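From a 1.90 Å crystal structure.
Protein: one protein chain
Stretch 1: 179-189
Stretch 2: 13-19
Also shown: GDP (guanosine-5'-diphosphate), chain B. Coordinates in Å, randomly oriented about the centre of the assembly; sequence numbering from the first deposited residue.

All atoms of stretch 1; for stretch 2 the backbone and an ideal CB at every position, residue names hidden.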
# COMPACT_ATOMS: atom_id res chain seq x y z
N VAL A 179 6.32 -17.80 11.00
CA VAL A 179 5.87 -17.15 9.78
C VAL A 179 4.68 -16.24 10.04
O VAL A 179 4.69 -15.06 9.66
CB VAL A 179 5.47 -18.18 8.70
CG1 VAL A 179 4.65 -17.51 7.60
CG2 VAL A 179 6.70 -18.87 8.13
N GLN A 180 3.67 -16.79 10.70
CA GLN A 180 2.43 -16.07 10.92
C GLN A 180 2.60 -14.94 11.93
O GLN A 180 2.01 -13.87 11.77
CB GLN A 180 1.33 -17.03 11.38
CG GLN A 180 -0.07 -16.42 11.32
CD GLN A 180 -0.37 -15.80 9.95
OE1 GLN A 180 -0.74 -14.63 9.87
NE2 GLN A 180 -0.21 -16.59 8.88
N GLY A 181 3.42 -15.18 12.95
CA GLY A 181 3.73 -14.17 13.95
C GLY A 181 4.44 -12.99 13.31
O GLY A 181 4.20 -11.84 13.66
N GLY A 182 5.31 -13.30 12.35
CA GLY A 182 6.01 -12.28 11.60
C GLY A 182 5.06 -11.43 10.79
O GLY A 182 5.18 -10.21 10.76
N TYR A 183 4.10 -12.09 10.12
CA TYR A 183 3.12 -11.37 9.30
C TYR A 183 2.24 -10.44 10.13
O TYR A 183 1.89 -9.36 9.68
CB TYR A 183 2.25 -12.34 8.48
CG TYR A 183 2.98 -12.98 7.31
CD1 TYR A 183 3.91 -12.26 6.58
CD2 TYR A 183 2.74 -14.30 6.95
CE1 TYR A 183 4.58 -12.84 5.51
CE2 TYR A 183 3.40 -14.88 5.88
CZ TYR A 183 4.32 -14.14 5.17
OH TYR A 183 4.99 -14.71 4.11
N ASP A 184 1.88 -10.87 11.34
CA ASP A 184 1.07 -10.02 12.23
C ASP A 184 1.78 -8.71 12.54
O ASP A 184 1.16 -7.64 12.55
CB ASP A 184 0.75 -10.73 13.54
CG ASP A 184 -0.27 -11.84 13.37
OD1 ASP A 184 -0.91 -11.90 12.30
OD2 ASP A 184 -0.44 -12.64 14.32
N GLU A 185 3.08 -8.78 12.80
CA GLU A 185 3.83 -7.57 13.10
C GLU A 185 4.08 -6.77 11.84
O GLU A 185 3.96 -5.55 11.85
CB GLU A 185 5.14 -7.90 13.83
CG GLU A 185 4.88 -8.57 15.16
CD GLU A 185 6.14 -9.06 15.85
OE1 GLU A 185 7.25 -8.86 15.30
OE2 GLU A 185 6.02 -9.66 16.94
N ILE A 186 4.38 -7.45 10.74
CA ILE A 186 4.54 -6.76 9.46
C ILE A 186 3.27 -6.02 9.04
O ILE A 186 3.32 -4.86 8.60
CB ILE A 186 5.00 -7.71 8.34
CG1 ILE A 186 6.45 -8.16 8.60
CG2 ILE A 186 4.89 -7.02 6.98
CD1 ILE A 186 6.89 -9.35 7.75
N ASN A 187 2.12 -6.68 9.19
CA ASN A 187 0.86 -6.04 8.83
C ASN A 187 0.56 -4.79 9.67
O ASN A 187 -0.04 -3.85 9.17
CB ASN A 187 -0.31 -7.03 8.91
CG ASN A 187 -0.20 -8.15 7.89
OD1 ASN A 187 0.62 -8.08 6.96
ND2 ASN A 187 -1.02 -9.19 8.04
N GLU A 188 0.98 -4.79 10.93
CA GLU A 188 0.88 -3.60 11.78
C GLU A 188 1.74 -2.47 11.23
O GLU A 188 1.32 -1.31 11.19
CB GLU A 188 1.34 -3.91 13.20
CG GLU A 188 0.34 -4.68 14.04
CD GLU A 188 -0.64 -3.76 14.76
OE1 GLU A 188 -0.67 -2.55 14.45
OE2 GLU A 188 -1.38 -4.26 15.64
N GLU A 189 2.96 -2.81 10.82
CA GLU A 189 3.89 -1.85 10.24
C GLU A 189 3.34 -1.26 8.95
O GLU A 189 3.47 -0.06 8.69
CB GLU A 189 5.26 -2.50 10.01
CG GLU A 189 5.94 -2.90 11.33
CD GLU A 189 7.20 -3.73 11.13
OE1 GLU A 189 7.19 -4.67 10.31
OE2 GLU A 189 8.20 -3.44 11.80
N UNK A 13 -6.13 -9.67 1.83
CA UNK A 13 -7.29 -9.76 2.70
C UNK A 13 -6.97 -9.40 4.14
O UNK A 13 -7.71 -8.63 4.77
CB UNK A 13 -7.88 -11.17 2.64
N UNK A 14 -5.88 -9.95 4.66
CA UNK A 14 -5.49 -9.71 6.05
C UNK A 14 -5.07 -8.26 6.27
O UNK A 14 -5.34 -7.66 7.31
CB UNK A 14 -4.35 -10.65 6.45
N UNK A 15 -4.42 -7.68 5.27
CA UNK A 15 -3.98 -6.30 5.38
C UNK A 15 -5.17 -5.33 5.37
O UNK A 15 -5.24 -4.43 6.20
CB UNK A 15 -3.02 -5.97 4.24
N UNK A 16 -6.10 -5.55 4.45
CA UNK A 16 -7.32 -4.73 4.40
C UNK A 16 -8.14 -4.88 5.67
O UNK A 16 -8.64 -3.89 6.21
CB UNK A 16 -8.17 -5.11 3.19
N UNK A 17 -8.24 -6.11 6.17
CA UNK A 17 -8.92 -6.39 7.43
C UNK A 17 -8.31 -5.55 8.56
O UNK A 17 -9.02 -4.95 9.37
CB UNK A 17 -8.84 -7.88 7.76
N UNK A 18 -6.98 -5.51 8.62
CA UNK A 18 -6.29 -4.76 9.67
C UNK A 18 -6.43 -3.26 9.47
O UNK A 18 -6.52 -2.50 10.44
CB UNK A 18 -4.81 -5.14 9.71
N UNK A 19 -6.44 -2.83 8.22
CA UNK A 19 -6.69 -1.44 7.88
C UNK A 19 -8.06 -0.98 8.39
O UNK A 19 -8.20 0.13 8.91
CB UNK A 19 -6.60 -1.24 6.37
PB GDP B . -2.58 -15.85 -2.55
O1B GDP B . -2.51 -17.00 -3.51
O2B GDP B . -3.78 -15.94 -1.63
O3B GDP B . -2.61 -14.58 -3.36
O3A GDP B . -1.23 -15.96 -1.71
PA GDP B . -0.99 -15.27 -0.29
O1A GDP B . -1.66 -13.94 -0.20
O2A GDP B . -1.40 -16.21 0.81
O5' GDP B . 0.62 -15.13 -0.30
C5' GDP B . 1.21 -14.31 -1.32
C4' GDP B . 2.44 -13.63 -0.76
O4' GDP B . 2.07 -12.68 0.22
C3' GDP B . 3.33 -14.60 0.01
O3' GDP B . 4.25 -15.18 -0.91
C2' GDP B . 4.01 -13.73 1.05
O2' GDP B . 5.12 -13.04 0.48
C1' GDP B . 3.02 -12.64 1.31
N9 GDP B . 2.15 -12.78 2.48
C8 GDP B . 1.34 -13.81 2.78
N7 GDP B . 0.63 -13.53 3.91
C5 GDP B . 0.97 -12.28 4.31
C6 GDP B . 0.59 -11.35 5.40
O6 GDP B . -0.26 -11.67 6.27
N1 GDP B . 1.21 -10.16 5.42
C2 GDP B . 2.13 -9.78 4.52
N2 GDP B . 2.70 -8.56 4.65
N3 GDP B . 2.51 -10.57 3.49
C4 GDP B . 1.97 -11.79 3.35

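The two helices approach to 9.8 Å between axes, with N-to-C directions 53° apart, and their backbones come nearest where the CA of Asn-187 lies 5.9 Å from the CA of position 15.

Position 13 has helical backbone angles (-61/-47), and its ideal CB finds no atom of stretch 1 within 5.5 Å. Stretch 1 sets no preference here; the deposited residue is Gly-13.

At position 14 the CA-to-CB bond points toward stretch 1, and the ideal CB sits 4.0 Å from Asn-187 ND2. Beyond it lie the carbonyl oxygen O6 of GDP and the amide of Gln-180, so a long side chain ending in a donor would suit; lysine, arginine and glutamine are all plausible. The residue is Lys-14, with chi angles m, t, p, t. Its NZ donates to GDP O6 at 3.0 Å, beside Asn-187 ND2, which donates to the same O6 at 3.1 Å. The placement of NZ deserves caution, because it lies 2.3 Å from Gln-180 OE1, too short to be read as a bond. A water accepts from Lys-14 NZ at 2.7 Å and, weakly, from Gln-180 NE2 at 3.3 Å.

The CB of position 15 points sideways, and its ideal position is 5.0 Å from Asn-187 OD1. Asn-187 OD1 already accepts from GDP N1 at 2.7 Å and, weakly, from GDP N2 at 3.1 Å, so a further donor is not required and a modest aliphatic such as valine, alanine or isoleucine could serve. The residue is Val-15 (chi1 t), whose CG2 packs 3.6 Å from Asn-187 OD1.

Positions 16 and 17 are out of reach, with nothing of stretch 1 within 5.5 Å of either ideal CB, leaving the choice open. They are Val-16 and Asp-17; the latter's carboxylate is hydrogen-bonded elsewhere in the structure.

Position 18 again points toward stretch 1, its ideal CB 4.9 Å from Asn-187 CB. Farther out stand the Glu-188 carboxylate and the backbone O of Asp-184, so a long cation, lysine or arginine, is favoured by Glu-188. Lys-18 (chi1 t, chi2 141°) lays its CD 4.1 Å from Asn-187 CB and carries NZ to 3.2 Å from Glu-188 OE2, a salt bridge whose hydrogen bond is weak. Although the CB of Glu-188 points away, its side chain bends back to meet the lysine.

Position 19 turns sideways, with no atom of stretch 1 near its ideal CB, so size and polarity are unconstrained. Phe-19 makes no contact across the helices.

Stretch 2, residues 13-19: GKVVDKF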
# COMPACT_ATOMS: atom_id res chain seq x y z
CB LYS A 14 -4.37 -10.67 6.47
CG LYS A 14 -4.82 -12.13 6.59
CD LYS A 14 -3.64 -13.08 6.67
CE LYS A 14 -2.79 -12.83 7.91
NZ LYS A 14 -1.60 -13.74 7.95
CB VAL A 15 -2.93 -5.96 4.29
CG1 VAL A 15 -2.65 -4.44 4.24
CG2 VAL A 15 -1.65 -6.75 4.57
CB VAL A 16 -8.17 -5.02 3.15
CG1 VAL A 16 -9.53 -4.28 3.23
CG2 VAL A 16 -7.41 -4.60 1.90
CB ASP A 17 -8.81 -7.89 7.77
CG ASP A 17 -10.02 -8.43 8.52
OD1 ASP A 17 -11.15 -7.98 8.26
OD2 ASP A 17 -9.84 -9.34 9.36
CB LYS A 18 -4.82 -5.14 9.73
CG LYS A 18 -4.10 -4.56 10.93
CD LYS A 18 -3.11 -5.57 11.49
CE LYS A 18 -3.01 -5.44 13.00
NZ LYS A 18 -2.26 -6.59 13.57
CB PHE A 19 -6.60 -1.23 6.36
CG PHE A 19 -5.65 -0.16 5.97
CD1 PHE A 19 -5.84 1.14 6.40
CD2 PHE A 19 -4.55 -0.44 5.18
CE1 PHE A 19 -4.96 2.14 6.05
CE2 PHE A 19 -3.66 0.55 4.83
CZ PHE A 19 -3.87 1.84 5.26
O HOH W 1 -0.58 -15.19 5.90
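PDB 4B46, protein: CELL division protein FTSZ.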